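PDB 5ODL: single-stranded DNA-binding protein from Enterobacter phage Enc34, which binds single-stranded DNA, holding the unpaired bases of the strand against a surface built largely of beta-strands. Local coordinates for a contact of chain A with DNA. Numbering follows the deposited sequence.

A contact of chain A with DNA. Residues 48, 115, 165, 167. With nucleotides of chain B.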
loop_
_atom_site.group_PDB
_atom_site.type_symbol
_atom_site.label_atom_id
_atom_site.label_comp_id
_atom_site.label_asym_id
_atom_site.label_seq_id
_atom_site.Cartn_x
_atom_site.Cartn_y
_atom_site.Cartn_z
ATOM N N LYS A 48 -2.237 9.908 10.067
ATOM C CA LYS A 48 -2.879 9.100 9.028
ATOM C C LYS A 48 -2.805 7.596 9.377
ATOM O O LYS A 48 -1.877 7.120 10.046
ATOM C CB LYS A 48 -2.231 9.329 7.651
ATOM C CG LYS A 48 -2.508 10.704 7.023
ATOM C CD LYS A 48 -2.047 10.678 5.558
ATOM C CE LYS A 48 -2.432 11.904 4.749
ATOM N NZ LYS A 48 -2.010 11.741 3.313
ATOM N N GLU A 115 -3.689 6.968 4.565
ATOM C CA GLU A 115 -4.928 7.702 4.305
ATOM C C GLU A 115 -5.429 8.364 5.591
ATOM O O GLU A 115 -5.302 7.801 6.675
ATOM C CB GLU A 115 -6.039 6.819 3.688
ATOM C CG GLU A 115 -6.465 7.189 2.253
ATOM C CD GLU A 115 -7.474 8.335 2.136
ATOM O OE1 GLU A 115 -8.035 8.486 1.029
ATOM O OE2 GLU A 115 -7.715 9.106 3.090
ATOM N N ASN A 165 -2.641 6.293 -1.710
ATOM C CA ASN A 165 -3.795 6.239 -0.840
ATOM C C ASN A 165 -4.085 4.782 -0.504
ATOM O O ASN A 165 -4.013 3.914 -1.370
ATOM C CB ASN A 165 -5.013 6.856 -1.536
ATOM C CG ASN A 165 -4.879 8.357 -1.723
ATOM O OD1 ASN A 165 -4.537 9.101 -0.791
ATOM N ND2 ASN A 165 -5.149 8.800 -2.934
ATOM N N LEU A 167 -7.017 2.369 0.646
ATOM C CA LEU A 167 -8.469 2.268 0.639
ATOM C C LEU A 167 -9.032 1.058 1.403
ATOM O O LEU A 167 -10.068 1.218 2.057
ATOM C CB LEU A 167 -9.062 2.310 -0.769
ATOM C CG LEU A 167 -8.889 3.645 -1.535
ATOM C CD1 LEU A 167 -9.137 4.868 -0.661
ATOM C CD2 LEU A 167 -7.536 3.775 -2.204
ATOM P P DT B 1 -15.180 12.438 -7.574
ATOM O OP1 DT B 1 -14.300 13.606 -7.842
ATOM O OP2 DT B 1 -14.961 11.168 -8.306
ATOM O "O5'" DT B 1 -15.091 12.078 -6.028
ATOM C "C5'" DT B 1 -15.967 12.710 -5.082
ATOM C "C4'" DT B 1 -15.157 13.377 -3.996
ATOM O "O4'" DT B 1 -14.572 12.361 -3.148
ATOM C "C3'" DT B 1 -13.988 14.240 -4.480
ATOM O "O3'" DT B 1 -13.920 15.413 -3.658
ATOM C "C2'" DT B 1 -12.790 13.319 -4.323
ATOM C "C1'" DT B 1 -13.166 12.557 -3.069
ATOM N N1 DT B 1 -12.534 11.231 -2.922
ATOM C C2 DT B 1 -11.683 11.030 -1.857
ATOM O O2 DT B 1 -11.409 11.903 -1.046
ATOM N N3 DT B 1 -11.147 9.764 -1.784
ATOM C C4 DT B 1 -11.383 8.705 -2.645
ATOM O O4 DT B 1 -10.829 7.623 -2.452
ATOM C C5 DT B 1 -12.298 8.983 -3.730
ATOM C C7 DT B 1 -12.611 7.897 -4.713
ATOM C C6 DT B 1 -12.823 10.214 -3.811
ATOM P P DT B 2 -12.796 16.525 -3.905
ATOM O OP1 DT B 2 -13.385 17.853 -3.579
ATOM O OP2 DT B 2 -12.194 16.298 -5.252
ATOM O "O5'" DT B 2 -11.707 16.183 -2.792
ATOM C "C5'" DT B 2 -10.339 16.552 -3.014
ATOM C "C4'" DT B 2 -9.508 16.400 -1.761
ATOM O "O4'" DT B 2 -9.554 15.032 -1.293
ATOM C "C3'" DT B 2 -8.040 16.761 -1.971
ATOM O "O3'" DT B 2 -7.657 17.873 -1.153
ATOM C "C2'" DT B 2 -7.260 15.498 -1.652
ATOM C "C1'" DT B 2 -8.265 14.435 -1.244
ATOM N N1 DT B 2 -8.294 13.235 -2.113
ATOM C C2 DT B 2 -8.006 11.997 -1.576
ATOM O O2 DT B 2 -7.687 11.828 -0.410
ATOM N N3 DT B 2 -8.115 10.950 -2.462
ATOM C C4 DT B 2 -8.457 11.019 -3.801
ATOM O O4 DT B 2 -8.493 9.989 -4.476
ATOM C C5 DT B 2 -8.754 12.348 -4.294
ATOM C C7 DT B 2 -9.133 12.525 -5.731
ATOM C C6 DT B 2 -8.664 13.373 -3.436
ATOM P P DT B 3 -6.395 18.797 -1.559
ATOM O OP1 DT B 3 -6.653 20.174 -1.071
ATOM O OP2 DT B 3 -6.065 18.571 -3.001
ATOM O "O5'" DT B 3 -5.220 18.212 -0.662
ATOM C "C5'" DT B 3 -5.380 18.035 0.757
ATOM C "C4'" DT B 3 -4.307 17.096 1.251
ATOM O "O4'" DT B 3 -4.597 15.760 0.786
ATOM C "C3'" DT B 3 -2.903 17.436 0.745
ATOM O "O3'" DT B 3 -1.994 17.481 1.838
ATOM C "C2'" DT B 3 -2.578 16.337 -0.252
ATOM C "C1'" DT B 3 -3.426 15.177 0.233
ATOM N N1 DT B 3 -3.856 14.216 -0.802
ATOM C C2 DT B 3 -3.963 12.884 -0.454
ATOM O O2 DT B 3 -3.687 12.452 0.657
ATOM N N3 DT B 3 -4.417 12.069 -1.460
ATOM C C4 DT B 3 -4.747 12.435 -2.750
ATOM O O4 DT B 3 -5.134 11.587 -3.545
ATOM C C5 DT B 3 -4.606 13.842 -3.046
ATOM C C7 DT B 3 -4.955 14.331 -4.415
ATOM C C6 DT B 3 -4.196 14.654 -2.065
HETATM O O HOH W 1 -8.333 8.086 -1.387
#
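Lys48, Glu115 and Asn165, which face the bases of DT2 and DT3, have extended backbones in strands 48-56, 108-115 and 159-173, whereas Leu167, farther along the last strand, departs from this with a psi outside the extended range. The three unpaired thymines turn their base edges toward this sheet surface while their phosphates lie on the far side. Asn165 reads the Watson-Crick edge of DT3 much as a partner base would: its amide OD1 accepts from the imide N3 at 3.0 Å, and its ND2 donates to the carbonyl O4 at 2.9 Å. Both bonds are nearly straight, 174° at the hydrogen; N3 approaches a lone pair of OD1 in the carbonyl plane, and O4 lies almost in the amide plane, so the pair fixes the rotation of the amide. The pattern is compatible with thymine, though an amide that can flip would not by itself enforce it. Lys48, its chain extended beyond CG, brings NZ to O2 on the sugar edge of DT3 at 3.2 Å, so that N3 and both carbonyls of this base are engaged. DT1 and DT2 are met more indirectly. Glu115, its chain bent at the CB-CG bond (chi2 -82°), points its carboxylate OE1 to water 1, which also bonds DT2 N3 at 3.1 Å and bridges the two bases. Leu167 contributes a nonpolar flank, its CD1 methyl 3.7 Å from DT1 O4, the same carbonyl oxygen that lies 2.8 Å from the oxygen of water 1.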